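Local coordinates for protein glutamate racemase (Escherichia coli, PDB 2JFN) that belongs to the Asp/Glu/hydantoin racemase family and binds glutamic acid and UDP-N-acetylmuramoyl-L-alanine in separate pockets of an alpha/beta fold, at residues 23-28 with 50-55; 252-257 with 273-278. All coordinates share one frame; numbering follows the deposited sequence.

Contact 1 of 2, residues 23-28 with 50-55; sequences TVLVFD and IYAFDN. With GLU (glutamic acid), chain B.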
loop_
_atom_site.group_PDB
_atom_site.type_symbol
_atom_site.label_atom_id
_atom_site.label_comp_id
_atom_site.label_asym_id
_atom_site.label_seq_id
_atom_site.Cartn_x
_atom_site.Cartn_y
_atom_site.Cartn_z
ATOM N N THR A 23 -11.066 -7.586 14.492
ATOM C CA THR A 23 -11.389 -6.991 13.207
ATOM C C THR A 23 -10.284 -6.038 12.787
ATOM O O THR A 23 -9.971 -5.077 13.492
ATOM C CB THR A 23 -12.722 -6.220 13.295
ATOM O OG1 THR A 23 -13.782 -7.144 13.571
ATOM C CG2 THR A 23 -13.002 -5.482 11.993
ATOM N N VAL A 24 -9.693 -6.313 11.633
ATOM C CA VAL A 24 -8.630 -5.479 11.107
ATOM C C VAL A 24 -8.986 -4.904 9.745
ATOM O O VAL A 24 -9.360 -5.630 8.824
ATOM C CB VAL A 24 -7.314 -6.275 10.980
ATOM C CG1 VAL A 24 -6.268 -5.446 10.260
ATOM C CG2 VAL A 24 -6.817 -6.662 12.371
ATOM N N LEU A 25 -8.866 -3.588 9.632
ATOM C CA LEU A 25 -9.145 -2.902 8.383
ATOM C C LEU A 25 -7.842 -2.634 7.647
ATOM O O LEU A 25 -6.870 -2.183 8.247
ATOM C CB LEU A 25 -9.836 -1.558 8.642
ATOM C CG LEU A 25 -9.871 -0.595 7.449
ATOM C CD1 LEU A 25 -10.753 -1.171 6.335
ATOM C CD2 LEU A 25 -10.399 0.770 7.903
ATOM N N VAL A 26 -7.828 -2.938 6.354
ATOM C CA VAL A 26 -6.680 -2.654 5.506
ATOM C C VAL A 26 -7.262 -1.731 4.426
ATOM O O VAL A 26 -8.180 -2.122 3.693
ATOM C CB VAL A 26 -6.091 -3.926 4.860
ATOM C CG1 VAL A 26 -4.912 -3.548 3.977
ATOM C CG2 VAL A 26 -5.629 -4.909 5.957
ATOM N N PHE A 27 -6.745 -0.506 4.357
ATOM C CA PHE A 27 -7.221 0.502 3.411
ATOM C C PHE A 27 -6.203 0.961 2.373
ATOM O O PHE A 27 -5.011 1.056 2.652
ATOM C CB PHE A 27 -7.696 1.745 4.171
ATOM C CG PHE A 27 -7.973 2.933 3.281
ATOM C CD1 PHE A 27 -9.195 3.060 2.622
ATOM C CD2 PHE A 27 -6.989 3.891 3.053
ATOM C CE1 PHE A 27 -9.431 4.120 1.747
ATOM C CE2 PHE A 27 -7.214 4.957 2.177
ATOM C CZ PHE A 27 -8.436 5.071 1.522
ATOM N N ASP A 28 -6.695 1.254 1.174
ATOM C CA ASP A 28 -5.873 1.773 0.083
ATOM C C ASP A 28 -6.797 2.463 -0.900
ATOM O O ASP A 28 -8.015 2.285 -0.850
ATOM C CB ASP A 28 -5.126 0.665 -0.669
ATOM C CG ASP A 28 -4.213 1.226 -1.761
ATOM O OD1 ASP A 28 -4.090 0.614 -2.844
ATOM O OD2 ASP A 28 -3.613 2.296 -1.533
ATOM N N ILE A 50 -11.231 -6.688 6.841
ATOM C CA ILE A 50 -12.089 -5.819 6.061
ATOM C C ILE A 50 -11.135 -5.096 5.126
ATOM O O ILE A 50 -10.176 -4.467 5.583
ATOM C CB ILE A 50 -12.789 -4.754 6.923
ATOM C CG1 ILE A 50 -13.720 -5.419 7.941
ATOM C CG2 ILE A 50 -13.575 -3.798 6.024
ATOM C CD1 ILE A 50 -14.193 -4.463 9.028
ATOM N N TYR A 51 -11.370 -5.212 3.826
ATOM C CA TYR A 51 -10.540 -4.514 2.859
ATOM C C TYR A 51 -11.409 -3.419 2.267
ATOM O O TYR A 51 -12.522 -3.682 1.807
ATOM C CB TYR A 51 -10.062 -5.445 1.739
ATOM C CG TYR A 51 -9.050 -4.776 0.823
ATOM C CD1 TYR A 51 -9.423 -4.251 -0.416
ATOM C CD2 TYR A 51 -7.728 -4.604 1.235
ATOM C CE1 TYR A 51 -8.499 -3.562 -1.218
ATOM C CE2 TYR A 51 -6.799 -3.924 0.442
ATOM C CZ TYR A 51 -7.187 -3.402 -0.777
ATOM O OH TYR A 51 -6.258 -2.700 -1.527
ATOM N N ALA A 52 -10.914 -2.190 2.291
ATOM C CA ALA A 52 -11.671 -1.076 1.735
ATOM C C ALA A 52 -10.809 -0.308 0.749
ATOM O O ALA A 52 -9.659 0.029 1.045
ATOM C CB ALA A 52 -12.140 -0.149 2.853
ATOM N N PHE A 53 -11.356 -0.048 -0.431
ATOM C CA PHE A 53 -10.619 0.707 -1.428
ATOM C C PHE A 53 -11.481 1.841 -1.986
ATOM O O PHE A 53 -12.677 1.673 -2.249
ATOM C CB PHE A 53 -10.085 -0.224 -2.539
ATOM C CG PHE A 53 -11.149 -0.985 -3.292
ATOM C CD1 PHE A 53 -11.498 -0.612 -4.589
ATOM C CD2 PHE A 53 -11.767 -2.096 -2.724
ATOM C CE1 PHE A 53 -12.445 -1.337 -5.313
ATOM C CE2 PHE A 53 -12.720 -2.834 -3.437
ATOM C CZ PHE A 53 -13.058 -2.451 -4.736
ATOM N N ASP A 54 -10.863 3.008 -2.136
ATOM C CA ASP A 54 -11.555 4.195 -2.632
ATOM C C ASP A 54 -11.543 4.294 -4.155
ATOM O O ASP A 54 -10.823 5.113 -4.725
ATOM C CB ASP A 54 -10.916 5.449 -2.029
ATOM C CG ASP A 54 -11.763 6.694 -2.240
ATOM O OD1 ASP A 54 -12.817 6.597 -2.912
ATOM O OD2 ASP A 54 -11.372 7.764 -1.732
ATOM N N ASN A 55 -12.359 3.478 -4.817
ATOM C CA ASN A 55 -12.406 3.500 -6.268
ATOM C C ASN A 55 -13.018 4.797 -6.790
ATOM O O ASN A 55 -12.882 5.113 -7.966
ATOM C CB ASN A 55 -13.176 2.280 -6.802
ATOM C CG ASN A 55 -14.625 2.247 -6.352
ATOM O OD1 ASN A 55 -14.928 2.344 -5.159
ATOM N ND2 ASN A 55 -15.534 2.096 -7.311
HETATM N N GLU B . -1.319 2.203 -3.194
HETATM C CA GLU B . -0.738 3.452 -3.694
HETATM C C GLU B . 0.130 4.052 -2.605
HETATM O O GLU B . 0.827 3.286 -1.845
HETATM C CB GLU B . -1.860 4.426 -4.085
HETATM C CG GLU B . -1.561 5.073 -5.456
HETATM C CD GLU B . -2.492 6.250 -5.719
HETATM O OE1 GLU B . -2.091 7.213 -6.366
HETATM O OE2 GLU B . -3.653 6.244 -5.296
HETATM O OXT GLU B . 0.181 5.317 -2.449
#

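Contact 2 of 2, residues 252-257 with 273-278; sequences NIAFCM and YGFETL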
loop_
_atom_site.group_PDB
_atom_site.type_symbol
_atom_site.label_atom_id
_atom_site.label_comp_id
_atom_site.label_asym_id
_atom_site.label_seq_id
_atom_site.Cartn_x
_atom_site.Cartn_y
_atom_site.Cartn_z
ATOM N N ASN A 252 -14.601 -12.524 6.072
ATOM C CA ASN A 252 -13.888 -11.360 5.562
ATOM C C ASN A 252 -14.731 -10.665 4.507
ATOM O O ASN A 252 -15.428 -11.315 3.734
ATOM C CB ASN A 252 -12.550 -11.766 4.941
ATOM C CG ASN A 252 -11.643 -12.470 5.921
ATOM O OD1 ASN A 252 -11.677 -12.199 7.122
ATOM N ND2 ASN A 252 -10.811 -13.368 5.412
ATOM N N ILE A 253 -14.661 -9.342 4.468
ATOM C CA ILE A 253 -15.445 -8.597 3.492
ATOM C C ILE A 253 -14.656 -7.448 2.858
ATOM O O ILE A 253 -13.764 -6.865 3.483
ATOM C CB ILE A 253 -16.729 -8.043 4.160
ATOM C CG1 ILE A 253 -17.617 -7.354 3.125
ATOM C CG2 ILE A 253 -16.360 -7.074 5.266
ATOM C CD1 ILE A 253 -18.904 -6.818 3.717
ATOM N N ALA A 254 -14.974 -7.151 1.600
ATOM C CA ALA A 254 -14.326 -6.064 0.881
ATOM C C ALA A 254 -15.363 -4.972 0.637
ATOM O O ALA A 254 -16.518 -5.264 0.306
ATOM C CB ALA A 254 -13.760 -6.563 -0.451
ATOM N N PHE A 255 -14.950 -3.723 0.821
ATOM C CA PHE A 255 -15.821 -2.568 0.606
ATOM C C PHE A 255 -15.284 -1.663 -0.502
ATOM O O PHE A 255 -14.094 -1.337 -0.531
ATOM C CB PHE A 255 -15.918 -1.697 1.862
ATOM C CG PHE A 255 -16.784 -2.259 2.951
ATOM C CD1 PHE A 255 -16.283 -2.391 4.242
ATOM C CD2 PHE A 255 -18.105 -2.614 2.702
ATOM C CE1 PHE A 255 -17.080 -2.870 5.277
ATOM C CE2 PHE A 255 -18.921 -3.096 3.730
ATOM C CZ PHE A 255 -18.405 -3.226 5.023
ATOM N N CYS A 256 -16.153 -1.254 -1.417
ATOM C CA CYS A 256 -15.743 -0.303 -2.445
ATOM C C CYS A 256 -16.584 0.934 -2.114
ATOM O O CYS A 256 -17.537 0.841 -1.332
ATOM C CB CYS A 256 -16.048 -0.824 -3.856
ATOM S SG CYS A 256 -17.779 -1.193 -4.188
ATOM N N MET A 257 -16.246 2.091 -2.673
ATOM C CA MET A 257 -17.027 3.290 -2.367
ATOM C C MET A 257 -18.138 3.516 -3.393
ATOM O O MET A 257 -19.033 4.333 -3.183
ATOM C CB MET A 257 -16.117 4.522 -2.281
ATOM C CG MET A 257 -14.999 4.396 -1.241
ATOM S SD MET A 257 -15.535 3.782 0.394
ATOM C CE MET A 257 -14.329 2.464 0.674
ATOM N N TYR A 273 -8.114 -13.694 -2.756
ATOM C CA TYR A 273 -7.407 -13.142 -1.601
ATOM C C TYR A 273 -8.072 -13.474 -0.265
ATOM O O TYR A 273 -7.493 -13.244 0.796
ATOM C CB TYR A 273 -7.260 -11.619 -1.718
ATOM C CG TYR A 273 -5.986 -11.169 -2.399
ATOM C CD1 TYR A 273 -5.964 -10.861 -3.758
ATOM C CD2 TYR A 273 -4.793 -11.063 -1.680
ATOM C CE1 TYR A 273 -4.789 -10.460 -4.386
ATOM C CE2 TYR A 273 -3.613 -10.662 -2.298
ATOM C CZ TYR A 273 -3.616 -10.363 -3.648
ATOM O OH TYR A 273 -2.449 -9.971 -4.260
ATOM N N GLY A 274 -9.288 -14.009 -0.305
ATOM C CA GLY A 274 -9.954 -14.359 0.937
ATOM C C GLY A 274 -11.167 -13.520 1.298
ATOM O O GLY A 274 -11.685 -13.627 2.407
ATOM N N PHE A 275 -11.617 -12.674 0.377
ATOM C CA PHE A 275 -12.794 -11.846 0.629
ATOM C C PHE A 275 -13.917 -12.403 -0.231
ATOM O O PHE A 275 -13.916 -12.238 -1.449
ATOM C CB PHE A 275 -12.527 -10.382 0.263
ATOM C CG PHE A 275 -11.393 -9.766 1.032
ATOM C CD1 PHE A 275 -10.108 -9.732 0.498
ATOM C CD2 PHE A 275 -11.601 -9.257 2.309
ATOM C CE1 PHE A 275 -9.041 -9.201 1.228
ATOM C CE2 PHE A 275 -10.544 -8.725 3.047
ATOM C CZ PHE A 275 -9.260 -8.698 2.504
ATOM N N GLU A 276 -14.864 -13.075 0.413
ATOM C CA GLU A 276 -15.984 -13.690 -0.289
ATOM C C GLU A 276 -16.946 -12.695 -0.907
ATOM O O GLU A 276 -17.483 -12.926 -1.994
ATOM C CB GLU A 276 -16.767 -14.591 0.667
ATOM C CG GLU A 276 -17.180 -13.903 1.963
ATOM C CD GLU A 276 -18.536 -14.367 2.463
ATOM O OE1 GLU A 276 -18.807 -15.590 2.419
ATOM O OE2 GLU A 276 -19.331 -13.512 2.910
ATOM N N THR A 277 -17.150 -11.580 -0.215
ATOM C CA THR A 277 -18.096 -10.573 -0.667
ATOM C C THR A 277 -17.515 -9.178 -0.868
ATOM O O THR A 277 -16.560 -8.783 -0.198
ATOM C CB THR A 277 -19.259 -10.471 0.350
ATOM O OG1 THR A 277 -19.815 -11.776 0.565
ATOM C CG2 THR A 277 -20.343 -9.536 -0.151
ATOM N N LEU A 278 -18.113 -8.451 -1.809
ATOM C CA LEU A 278 -17.748 -7.075 -2.118
ATOM C C LEU A 278 -19.033 -6.265 -1.983
ATOM O O LEU A 278 -20.017 -6.540 -2.671
ATOM C CB LEU A 278 -17.225 -6.950 -3.549
ATOM C CG LEU A 278 -17.059 -5.514 -4.053
ATOM C CD1 LEU A 278 -15.932 -4.814 -3.299
ATOM C CD2 LEU A 278 -16.762 -5.531 -5.539
HETATM O O HOH W 1 -18.457 -11.288 3.991
#

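Contact 1 of 2, residues 23-28 with 50-55
Val26 N donates to Ile50 O at 2.9 Å with an N-H...O angle of 166°, and Leu25 CA adds a CA-H...O contact to the same oxygen. Four further backbone bonds continue the ladder, Ile50 N to Val24 O, Ala52 N to Val26 O, Asp28 N to Ala52 O and Asp54 N to Asp28 O. These bonds and a register running from Leu25 with Ile50 through Asp28 with Phe53 make the strands parallel neighbours; helix 33-43 connects them in a beta-alpha-beta unit. Leu25 CD1 rests on Ile50 CG2 and Ala52 CB on the face packed by helix 65-82. At the start of the strand, Thr23 CG2 and Ile50 CD1 are 3.4 Å apart, tighter than usual van der Waals contact. On the other face, Tyr51 CG stands anti to its backbone N (chi1 -173°), and ring atom CE2 meets Val26 CG1 at 4.0 Å. Tyr51 and Asp28 lie side by side and point the same way, ring and carboxylate planes 62° apart, with Tyr51 OH 3.7 Å from Asp28 CB and hydrogen-bonded to Gly30 O. Asp28 OD2 accepts the amino group of glutamic acid (N to OD2 2.8 Å), whose bond to OD1 is weak; Gly30 N and Gly33 N hold OD1.

Contact 2 of 2, residues 252-257 with 273-278
Ala254 CB is a small bump seated between two larger groups of the facing segment, Phe275 CB at 4.1 Å and Leu278 CD1 lying toward its other side. Leu278 CD1 in turn fits beside both Ala254 CB and Cys256 CB, 4.0 Å from the latter. Phe275 CG stands anti to its own carbonyl carbon (chi1 -60°), and the ring lies against the start of strand 253-256: CD2 comes within 3.4 Å of Ile253 O and also meets Asn252 CB, while Ile253 N sits in plane at the ring edge. Tyr37 and Leu34 of helix 33-43 also touch this ring. Asn252 ND2 donates to Gly274 O at 3.1 Å; the acceptor lies nearly in the amide plane, yet the donor is tilted 34° from the carbonyl plane. Asn252 OD1 takes Tyr49 N. A water joins Asn252 O to Glu276 OE2, which also accepts Thr277 OG1. Ala254 N to Thr277 O, at 2.9 Å and nearly along the C=O axis, starts the pairing that sets Ala254 opposite Leu278, and Glu279 carries it on. Gly274 closes helix 267-272 in a Schellman motif. Helices 261-264 and 267-272 connect the adjacent parallel strands 253-256 and 277-280, as in a beta-alpha-beta crossover.

Overall arrangement
From the N terminus, strand 21-28 leads through helix 33-43 to strand 48-53, where contact 1 closes its loop. The chain then adds strands 87-90 and 111-112 to the first sheet and builds the separate four-stranded parallel sheet before returning through helix 228-241 and strand 247-248. Contact 2 opens only then, at strand 253-256, and closes after two short helices at strand 277-280. The loops are therefore in series, neither nested nor crossed. In space their centres are about 9 Å apart, because strand 253-256 pairs parallel with strand 48-53: Tyr51 O lies 2.6 Å from Phe255 N, a probable hydrogen bond. That pairing, to which each contact supplies one strand, joins the N-terminal and C-terminal parts in one sheet.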